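Local coordinates for protein tryptophan halogenase superfamily (Brevundimonas sp. BAL3, PDB 6FRL) that is a flavin-dependent halogenase that prefers bromination over chlorination and probably acts on aromatic substrates, at residues L69-D74 with A173-A178; D75-T80 with F161-H166; I114-Y119 with R478-M483. All coordinates share one frame; numbering follows the deposited sequence.

In the fold
Interactions 1 and 2 adjoin, their centres about 11 Å apart, and both involve helix 73-79: the loop leading into it meets helix 169-182 in interaction 1, and the helix itself lies against strand 164-168 and the residues before it in interaction 2. That strand runs on into helix 169-182, so the two contacts dock one short region against two consecutive elements. Interaction 2 is wholly buried, with sulfur, indole and leucine meeting. Interaction 1 is partly buried: Leu69 meets Leu176 in the interior, while Leu71 and His175 are partly exposed. Interaction 3, its centre about 41 Å from that of interaction 1, joins two helices through apolar and sulfur-aromatic contact, peripheral but largely buried. None has a hydrogen bond across it.

Interaction 1 (L69-D74 with A173-A178)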
loop_
_atom_site.group_PDB
_atom_site.type_symbol
_atom_site.label_atom_id
_atom_site.label_comp_id
_atom_site.label_asym_id
_atom_site.label_seq_id
_atom_site.Cartn_x
_atom_site.Cartn_y
_atom_site.Cartn_z
ATOM N N LEU B 69 24.194 -3.323 -3.026
ATOM C CA LEU B 69 25.584 -3.514 -2.613
ATOM C C LEU B 69 26.663 -3.043 -3.635
ATOM O O LEU B 69 27.839 -3.038 -3.298
ATOM C CB LEU B 69 25.835 -4.992 -2.286
ATOM C CG LEU B 69 24.927 -5.725 -1.288
ATOM C CD1 LEU B 69 25.406 -7.165 -1.116
ATOM C CD2 LEU B 69 24.849 -5.021 0.063
ATOM N N GLY B 70 26.260 -2.651 -4.860
ATOM C CA GLY B 70 27.200 -2.335 -5.956
ATOM C C GLY B 70 27.635 -3.524 -6.836
ATOM O O GLY B 70 28.588 -3.401 -7.589
ATOM N N LEU B 71 26.925 -4.667 -6.744
ATOM C CA LEU B 71 27.228 -5.895 -7.501
ATOM C C LEU B 71 26.363 -5.985 -8.755
ATOM O O LEU B 71 25.245 -5.506 -8.769
ATOM C CB LEU B 71 27.001 -7.123 -6.615
ATOM C CG LEU B 71 27.731 -7.129 -5.268
ATOM C CD1 LEU B 71 27.519 -8.408 -4.469
ATOM C CD2 LEU B 71 29.211 -6.904 -5.477
ATOM N N ARG B 72 26.896 -6.601 -9.801
ATOM C CA ARG B 72 26.201 -6.781 -11.087
ATOM C C ARG B 72 25.621 -8.191 -11.182
ATOM O O ARG B 72 26.151 -9.126 -10.559
ATOM C CB ARG B 72 27.163 -6.613 -12.241
ATOM C CG ARG B 72 27.780 -5.211 -12.344
ATOM C CD ARG B 72 29.020 -5.204 -13.243
ATOM N NE ARG B 72 28.692 -5.851 -14.511
ATOM C CZ ARG B 72 28.168 -5.250 -15.585
ATOM N NH1 ARG B 72 27.965 -3.919 -15.625
ATOM N NH2 ARG B 72 27.815 -6.002 -16.624
ATOM N N ASP B 73 24.543 -8.324 -11.972
ATOM C CA ASP B 73 23.880 -9.613 -12.247
ATOM C C ASP B 73 24.865 -10.610 -12.833
ATOM O O ASP B 73 24.957 -11.736 -12.362
ATOM C CB ASP B 73 22.698 -9.481 -13.223
ATOM C CG ASP B 73 21.532 -8.660 -12.663
ATOM O OD1 ASP B 73 20.995 -8.941 -11.557
ATOM O OD2 ASP B 73 21.119 -7.739 -13.360
ATOM N N ASP B 74 25.627 -10.212 -13.841
ATOM C CA ASP B 74 26.552 -11.180 -14.469
ATOM C C ASP B 74 27.632 -11.704 -13.508
ATOM O O ASP B 74 27.847 -12.930 -13.443
ATOM C CB ASP B 74 27.097 -10.732 -15.851
ATOM C CG ASP B 74 27.786 -9.386 -15.842
ATOM O OD1 ASP B 74 28.261 -8.897 -14.788
ATOM O OD2 ASP B 74 27.882 -8.799 -16.940
ATOM N N ALA B 173 26.533 -17.348 -0.340
ATOM C CA ALA B 173 27.059 -17.010 1.000
ATOM C C ALA B 173 28.553 -16.662 0.976
ATOM O O ALA B 173 28.953 -15.671 1.558
ATOM C CB ALA B 173 26.767 -18.110 2.019
ATOM N N GLN B 174 29.348 -17.445 0.274
ATOM C CA GLN B 174 30.788 -17.160 0.118
ATOM C C GLN B 174 31.067 -15.803 -0.569
ATOM O O GLN B 174 31.894 -15.034 -0.084
ATOM C CB GLN B 174 31.522 -18.311 -0.588
ATOM C CG GLN B 174 31.649 -19.577 0.272
ATOM C CD GLN B 174 32.574 -20.658 -0.352
ATOM O OE1 GLN B 174 33.472 -20.382 -1.196
ATOM N NE2 GLN B 174 32.353 -21.897 0.070
ATOM N N HIS B 175 30.353 -15.493 -1.635
ATOM C CA HIS B 175 30.515 -14.203 -2.317
ATOM C C HIS B 175 30.215 -12.991 -1.381
ATOM O O HIS B 175 30.973 -12.015 -1.308
ATOM C CB HIS B 175 29.604 -14.217 -3.557
ATOM C CG HIS B 175 29.867 -13.129 -4.548
ATOM N ND1 HIS B 175 30.832 -13.234 -5.526
ATOM C CD2 HIS B 175 29.233 -11.952 -4.769
ATOM C CE1 HIS B 175 30.796 -12.160 -6.296
ATOM N NE2 HIS B 175 29.836 -11.363 -5.853
ATOM N N LEU B 176 29.147 -13.084 -0.608
ATOM C CA LEU B 176 28.789 -12.006 0.319
ATOM C C LEU B 176 29.751 -11.890 1.485
ATOM O O LEU B 176 30.028 -10.763 1.930
ATOM C CB LEU B 176 27.355 -12.163 0.817
ATOM C CG LEU B 176 26.317 -12.154 -0.325
ATOM C CD1 LEU B 176 24.922 -12.567 0.202
ATOM C CD2 LEU B 176 26.282 -10.820 -1.036
ATOM N N ARG B 177 30.255 -13.025 1.972
ATOM C CA ARG B 177 31.334 -13.051 2.995
ATOM C C ARG B 177 32.579 -12.270 2.572
ATOM O O ARG B 177 33.105 -11.467 3.338
ATOM C CB ARG B 177 31.746 -14.475 3.345
ATOM C CG ARG B 177 33.011 -14.545 4.184
ATOM C CD ARG B 177 33.383 -15.951 4.610
ATOM N NE ARG B 177 34.756 -15.952 5.135
ATOM C CZ ARG B 177 35.464 -17.047 5.452
ATOM N NH1 ARG B 177 34.959 -18.264 5.290
ATOM N NH2 ARG B 177 36.689 -16.917 5.948
ATOM N N ALA B 178 33.058 -12.517 1.363
ATOM C CA ALA B 178 34.211 -11.786 0.842
ATOM C C ALA B 178 33.876 -10.295 0.708
ATOM O O ALA B 178 34.721 -9.453 1.034
ATOM C CB ALA B 178 34.668 -12.372 -0.479
#
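Leu69 and Leu71 reach from the connection between helices 61-68 and 73-79 to His175 and Leu176 on helix 169-182, in a small contact made by side-chain ends. Methyl CD1 of Leu69 lies 3.8 Å from CD2 of Leu176, and the two side chains cross at about a right angle, meeting through one methyl each. Leu71 comes toward His175 from the opposite direction and brings its CD1 to the edge of the imidazole, in the ring plane, 3.9 Å from His175 CD2; the neighbouring NE2 is almost as near. The same Leu71 methyl is 4.4 Å from Leu176 CD2, a looser approach that links the two pairs. His175 CG is anti to the backbone N (chi1 -166°), and this extends the ring from its helix toward the loop with an edge leading.

Gly70 ends helix 61-68 in a Schellman motif, at positive phi, where a beta carbon would collide with the carbonyl O of Leu69. Beyond Leu71, Arg72 takes the N-cap position of helix 73-79 and grips Asp74 side-on: NE donates to OD1 and NH2 to OD2, the latter at 2.8 Å. Both acceptors lie close to the guanidinium plane, and the paired bonds fix the rotation of that group.

Around the contact, Leu69 and Leu176 both touch helix 20-33, at Ala28 and Gln32 and at Met25 respectively, while Leu71 and His175 rest on Val76 and Ala79 of helix 73-79. A hydrogen bond from Tyr179 OH to Leu69 O adds a polar tie between the loop and helix 169-182.

Interaction 2 (D75-T80 with F161-H166); sequences DVMRAT and FDWALH
A buried Met-aromatic and apolar contact packs helix 73-79 against the start of strand 164-168, the central strand of a three-stranded antiparallel sheet. Met77 carries it. Its sulfur meets the six-membered ring of Trp163 at the edge, near the ring plane, with SD 3.8 Å from CZ3 and 5.0 Å from the ring centroid. Leu165 CD2 lies against the same chain, 3.7 Å from Met77 CG and nearly as close to SD. The methionine runs extended through chi2 (-179°) and bends at chi3 (78°), which keeps its CE within 4.1 Å of Leu165 CD2 while SD meets the indole. Val76 adds a looser touch on Leu165 CD1. An alanine in place of Met77 would probably leave the indole edge without its sulfur partner and open a gap beside Leu165 CD2.

Within the helix segment, Thr80 OG1 donates to Val76 O, tilted out of the carbonyl plane. Arg63 makes a cation-pi contact with Trp163, and Phe147 meets its ring edge-to-face. The Met77 and Val76 contacts are those of a helix packed on an antiparallel sheet, in which a methionine from the helix bridges the indole preceding the strand and a leucine on it.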
loop_
_atom_site.group_PDB
_atom_site.type_symbol
_atom_site.label_atom_id
_atom_site.label_comp_id
_atom_site.label_asym_id
_atom_site.label_seq_id
_atom_site.Cartn_x
_atom_site.Cartn_y
_atom_site.Cartn_z
ATOM N N ASP B 75 28.261 -10.821 -12.735
ATOM C CA ASP B 75 29.305 -11.257 -11.803
ATOM C C ASP B 75 28.710 -12.206 -10.732
ATOM O O ASP B 75 29.304 -13.272 -10.455
ATOM C CB ASP B 75 30.030 -10.073 -11.146
ATOM C CG ASP B 75 30.815 -9.174 -12.166
ATOM O OD1 ASP B 75 31.375 -9.676 -13.201
ATOM O OD2 ASP B 75 30.870 -7.935 -11.894
ATOM N N VAL B 76 27.537 -11.858 -10.167
ATOM C CA VAL B 76 26.927 -12.716 -9.117
ATOM C C VAL B 76 26.521 -14.072 -9.704
ATOM O O VAL B 76 26.695 -15.122 -9.059
ATOM C CB VAL B 76 25.713 -12.057 -8.389
ATOM C CG1 VAL B 76 25.050 -13.009 -7.414
ATOM C CG2 VAL B 76 26.118 -10.806 -7.639
ATOM N N MET B 77 25.987 -14.043 -10.929
ATOM C CA MET B 77 25.548 -15.279 -11.597
ATOM C C MET B 77 26.712 -16.198 -11.909
ATOM O O MET B 77 26.629 -17.388 -11.587
ATOM C CB MET B 77 24.701 -15.003 -12.849
ATOM C CG MET B 77 23.316 -14.468 -12.509
ATOM S SD MET B 77 22.383 -14.214 -13.986
ATOM C CE MET B 77 21.894 -15.915 -14.346
ATOM N N ARG B 78 27.781 -15.651 -12.506
ATOM C CA ARG B 78 29.030 -16.415 -12.720
ATOM C C ARG B 78 29.495 -17.085 -11.439
ATOM O O ARG B 78 29.851 -18.253 -11.450
ATOM C CB ARG B 78 30.177 -15.545 -13.293
ATOM C CG ARG B 78 30.354 -15.636 -14.813
ATOM C CD ARG B 78 31.572 -14.895 -15.344
ATOM N NE ARG B 78 31.375 -13.459 -15.167
ATOM C CZ ARG B 78 30.812 -12.624 -16.033
ATOM N NH1 ARG B 78 30.417 -13.041 -17.223
ATOM N NH2 ARG B 78 30.680 -11.337 -15.715
ATOM N N ALA B 79 29.490 -16.347 -10.332
ATOM C CA ALA B 79 30.093 -16.837 -9.091
ATOM C C ALA B 79 29.209 -17.879 -8.391
ATOM O O ALA B 79 29.716 -18.668 -7.580
ATOM C CB ALA B 79 30.435 -15.679 -8.153
ATOM N N THR B 80 27.908 -17.899 -8.700
ATOM C CA THR B 80 26.970 -18.773 -7.991
ATOM C C THR B 80 26.386 -19.932 -8.842
ATOM O O THR B 80 25.410 -20.592 -8.398
ATOM C CB THR B 80 25.836 -17.937 -7.364
ATOM O OG1 THR B 80 25.161 -17.167 -8.380
ATOM C CG2 THR B 80 26.391 -17.016 -6.287
ATOM N N PHE B 161 8.105 -7.414 -17.717
ATOM C CA PHE B 161 8.258 -8.635 -16.904
ATOM C C PHE B 161 9.507 -8.444 -16.041
ATOM O O PHE B 161 10.328 -7.563 -16.344
ATOM C CB PHE B 161 8.360 -9.922 -17.771
ATOM C CG PHE B 161 9.553 -9.952 -18.703
ATOM C CD1 PHE B 161 9.556 -9.210 -19.870
ATOM C CD2 PHE B 161 10.664 -10.742 -18.429
ATOM C CE1 PHE B 161 10.643 -9.257 -20.746
ATOM C CE2 PHE B 161 11.767 -10.762 -19.294
ATOM C CZ PHE B 161 11.744 -10.022 -20.458
ATOM N N ASP B 162 9.636 -9.238 -14.972
ATOM C CA ASP B 162 10.890 -9.288 -14.205
ATOM C C ASP B 162 11.443 -10.724 -14.154
ATOM O O ASP B 162 10.839 -11.674 -14.705
ATOM C CB ASP B 162 10.688 -8.633 -12.832
ATOM C CG ASP B 162 11.971 -7.975 -12.261
ATOM O OD1 ASP B 162 13.076 -8.059 -12.865
ATOM O OD2 ASP B 162 11.847 -7.393 -11.160
ATOM N N TRP B 163 12.609 -10.877 -13.547
ATOM C CA TRP B 163 13.293 -12.172 -13.504
ATOM C C TRP B 163 14.167 -12.283 -12.273
ATOM O O TRP B 163 14.548 -11.271 -11.671
ATOM C CB TRP B 163 14.141 -12.349 -14.759
ATOM C CG TRP B 163 15.337 -11.390 -14.893
ATOM C CD1 TRP B 163 15.308 -10.061 -15.246
ATOM C CD2 TRP B 163 16.731 -11.719 -14.691
ATOM N NE1 TRP B 163 16.591 -9.547 -15.250
ATOM C CE2 TRP B 163 17.477 -10.549 -14.929
ATOM C CE3 TRP B 163 17.409 -12.887 -14.329
ATOM C CZ2 TRP B 163 18.841 -10.524 -14.823
ATOM C CZ3 TRP B 163 18.797 -12.853 -14.223
ATOM C CH2 TRP B 163 19.487 -11.691 -14.468
ATOM N N ALA B 164 14.496 -13.515 -11.912
ATOM C CA ALA B 164 15.281 -13.781 -10.702
ATOM C C ALA B 164 16.309 -14.871 -10.983
ATOM O O ALA B 164 16.564 -15.170 -12.152
ATOM C CB ALA B 164 14.347 -14.161 -9.529
ATOM N N LEU B 165 16.896 -15.437 -9.921
ATOM C CA LEU B 165 17.928 -16.465 -10.055
ATOM C C LEU B 165 17.566 -17.825 -9.468
ATOM O O LEU B 165 16.832 -17.938 -8.447
ATOM C CB LEU B 165 19.223 -16.012 -9.367
ATOM C CG LEU B 165 19.736 -14.607 -9.625
ATOM C CD1 LEU B 165 21.067 -14.406 -8.893
ATOM C CD2 LEU B 165 19.852 -14.369 -11.119
ATOM N N HIS B 166 18.076 -18.860 -10.138
ATOM C CA HIS B 166 18.318 -20.147 -9.513
ATOM C C HIS B 166 19.799 -20.101 -9.182
ATOM O O HIS B 166 20.601 -19.837 -10.074
ATOM C CB HIS B 166 18.049 -21.311 -10.494
ATOM C CG HIS B 166 16.670 -21.325 -11.078
ATOM N ND1 HIS B 166 16.436 -21.135 -12.421
ATOM C CD2 HIS B 166 15.453 -21.512 -10.499
ATOM C CE1 HIS B 166 15.132 -21.206 -12.647
ATOM N NE2 HIS B 166 14.511 -21.420 -11.496
#

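Interaction 3 (I114-Y119 with R478-M483); sequences IGFHHY and RSLAEM
Close to the N-terminal part of helix 116-125, where His118 N bonds back to Gly115 O, the backbone faces one side of the long helix 473-492, on which Leu480 and Met483 lie three residues apart. Phe116 is the residue that reaches across. Its CG stands anti to the backbone N (chi1 176°), and the ring is carried outward so that one atom, CE1, meets both partners. Met483 approaches from the opposite direction and gives the nearer touch: its methyl CE is 3.6 Å from Phe116 CE1, and SD is 4.0 Å from the same carbon. The sulfur lies 5.0 Å from the ring centroid, 51° off the ring normal, an oblique Met-aromatic contact. A bend at chi3 (-90°) folds the end of the Met483 chain, so that sulfur and methyl both come up to the same ring carbon. Leu480 CD1, at 4.2 Å from Phe116 CE1, is a more distant neighbour, also oblique to the ring. No hydrogen bond crosses, and the contact is apolar, with the sulfur-aromatic approach as its most specific feature.

The phenylalanine is held on its own side as well. Its backbone N donates to Asp110 OD1, and the ring meets that of Tyr135, which Leu480 also touches; the tyrosine thus packs against both sides of the contact. Ile114, just before the helix, packs on His33 of the second subunit, placing this region close to the dimer contact. The whole is a helix-to-helix apolar contact built on a Met-aromatic pair, joining the N-terminal part of helix 116-125 to a helix near the C-terminal end of the chain.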
loop_
_atom_site.group_PDB
_atom_site.type_symbol
_atom_site.label_atom_id
_atom_site.label_comp_id
_atom_site.label_asym_id
_atom_site.label_seq_id
_atom_site.Cartn_x
_atom_site.Cartn_y
_atom_site.Cartn_z
ATOM N N ILE B 114 -9.968 -0.579 -15.558
ATOM C CA ILE B 114 -10.508 -1.905 -15.358
ATOM C C ILE B 114 -9.399 -2.906 -15.661
ATOM O O ILE B 114 -8.611 -2.743 -16.595
ATOM C CB ILE B 114 -11.763 -2.130 -16.235
ATOM C CG1 ILE B 114 -12.870 -1.168 -15.784
ATOM C CG2 ILE B 114 -12.267 -3.569 -16.136
ATOM C CD1 ILE B 114 -13.941 -0.923 -16.820
ATOM N N GLY B 115 -9.329 -3.931 -14.833
ATOM C CA GLY B 115 -8.297 -4.927 -14.927
ATOM C C GLY B 115 -8.510 -5.798 -16.153
ATOM O O GLY B 115 -9.645 -6.214 -16.466
ATOM N N PHE B 116 -7.401 -6.115 -16.812
ATOM C CA PHE B 116 -7.451 -6.952 -17.993
ATOM C C PHE B 116 -8.290 -8.225 -17.844
ATOM O O PHE B 116 -9.044 -8.574 -18.753
ATOM C CB PHE B 116 -6.040 -7.347 -18.414
ATOM C CG PHE B 116 -6.020 -8.289 -19.581
ATOM C CD1 PHE B 116 -6.333 -7.837 -20.843
ATOM C CD2 PHE B 116 -5.682 -9.618 -19.404
ATOM C CE1 PHE B 116 -6.330 -8.707 -21.906
ATOM C CE2 PHE B 116 -5.662 -10.486 -20.465
ATOM C CZ PHE B 116 -6.006 -10.036 -21.718
ATOM N N HIS B 117 -8.123 -8.938 -16.725
ATOM C CA HIS B 117 -8.778 -10.228 -16.539
ATOM C C HIS B 117 -10.317 -10.210 -16.745
ATOM O O HIS B 117 -10.879 -11.224 -17.181
ATOM C CB HIS B 117 -8.398 -10.856 -15.206
ATOM C CG HIS B 117 -8.889 -10.116 -14.000
ATOM N ND1 HIS B 117 -8.203 -9.059 -13.440
ATOM C CD2 HIS B 117 -9.967 -10.328 -13.204
ATOM C CE1 HIS B 117 -8.837 -8.648 -12.356
ATOM N NE2 HIS B 117 -9.926 -9.386 -12.204
ATOM N N HIS B 118 -10.966 -9.068 -16.489
ATOM C CA HIS B 118 -12.421 -8.899 -16.729
ATOM C C HIS B 118 -12.779 -8.974 -18.218
ATOM O O HIS B 118 -13.679 -9.697 -18.594
ATOM C CB HIS B 118 -12.946 -7.577 -16.139
ATOM C CG HIS B 118 -12.805 -7.492 -14.650
ATOM N ND1 HIS B 118 -13.416 -8.391 -13.799
ATOM C CD2 HIS B 118 -12.105 -6.647 -13.863
ATOM C CE1 HIS B 118 -13.126 -8.082 -12.552
ATOM N NE2 HIS B 118 -12.315 -7.039 -12.564
ATOM N N TYR B 119 -12.034 -8.266 -19.055
ATOM C CA TYR B 119 -12.217 -8.355 -20.490
ATOM C C TYR B 119 -11.946 -9.805 -20.980
ATOM O O TYR B 119 -12.727 -10.365 -21.766
ATOM C CB TYR B 119 -11.313 -7.358 -21.205
ATOM C CG TYR B 119 -11.601 -5.908 -20.890
ATOM C CD1 TYR B 119 -12.572 -5.187 -21.585
ATOM C CD2 TYR B 119 -10.877 -5.239 -19.897
ATOM C CE1 TYR B 119 -12.828 -3.842 -21.284
ATOM C CE2 TYR B 119 -11.110 -3.893 -19.583
ATOM C CZ TYR B 119 -12.077 -3.196 -20.277
ATOM O OH TYR B 119 -12.294 -1.875 -19.941
ATOM N N ARG B 478 -10.653 -9.102 -31.518
ATOM C CA ARG B 478 -9.515 -8.722 -32.361
ATOM C C ARG B 478 -8.446 -7.948 -31.614
ATOM O O ARG B 478 -7.284 -8.106 -31.925
ATOM C CB ARG B 478 -9.977 -7.974 -33.643
ATOM C CG ARG B 478 -10.568 -8.934 -34.683
ATOM C CD ARG B 478 -10.673 -8.345 -36.081
ATOM N NE ARG B 478 -11.603 -7.207 -36.163
ATOM C CZ ARG B 478 -12.934 -7.281 -36.305
ATOM N NH1 ARG B 478 -13.571 -8.456 -36.339
ATOM N NH2 ARG B 478 -13.658 -6.158 -36.366
ATOM N N SER B 479 -8.819 -7.116 -30.650
ATOM C CA SER B 479 -7.822 -6.490 -29.736
ATOM C C SER B 479 -7.022 -7.558 -28.964
ATOM O O SER B 479 -5.809 -7.455 -28.810
ATOM C CB SER B 479 -8.460 -5.520 -28.731
ATOM O OG SER B 479 -9.827 -5.326 -29.001
ATOM N N LEU B 480 -7.717 -8.580 -28.498
ATOM C CA LEU B 480 -7.083 -9.681 -27.793
ATOM C C LEU B 480 -6.192 -10.552 -28.700
ATOM O O LEU B 480 -5.153 -11.000 -28.260
ATOM C CB LEU B 480 -8.134 -10.535 -27.060
ATOM C CG LEU B 480 -8.302 -10.136 -25.571
ATOM C CD1 LEU B 480 -8.674 -8.666 -25.353
ATOM C CD2 LEU B 480 -9.327 -10.987 -24.868
ATOM N N ALA B 481 -6.603 -10.793 -29.943
ATOM C CA ALA B 481 -5.779 -11.579 -30.880
ATOM C C ALA B 481 -4.501 -10.832 -31.266
ATOM O O ALA B 481 -3.459 -11.452 -31.420
ATOM C CB ALA B 481 -6.581 -12.016 -32.119
ATOM N N GLU B 482 -4.584 -9.513 -31.394
ATOM C CA GLU B 482 -3.392 -8.662 -31.594
ATOM C C GLU B 482 -2.366 -8.735 -30.437
ATOM O O GLU B 482 -1.164 -8.852 -30.678
ATOM C CB GLU B 482 -3.853 -7.215 -31.847
ATOM C CG GLU B 482 -2.791 -6.136 -32.049
ATOM C CD GLU B 482 -3.415 -4.770 -32.430
ATOM O OE1 GLU B 482 -4.613 -4.726 -32.815
ATOM O OE2 GLU B 482 -2.724 -3.715 -32.347
ATOM N N MET B 483 -2.846 -8.652 -29.188
ATOM C CA MET B 483 -2.007 -8.809 -27.993
ATOM C C MET B 483 -1.348 -10.180 -28.009
ATOM O O MET B 483 -0.145 -10.290 -27.880
ATOM C CB MET B 483 -2.836 -8.685 -26.719
ATOM C CG MET B 483 -3.136 -7.253 -26.318
ATOM S SD MET B 483 -3.901 -7.073 -24.683
ATOM C CE MET B 483 -5.629 -7.176 -25.086
#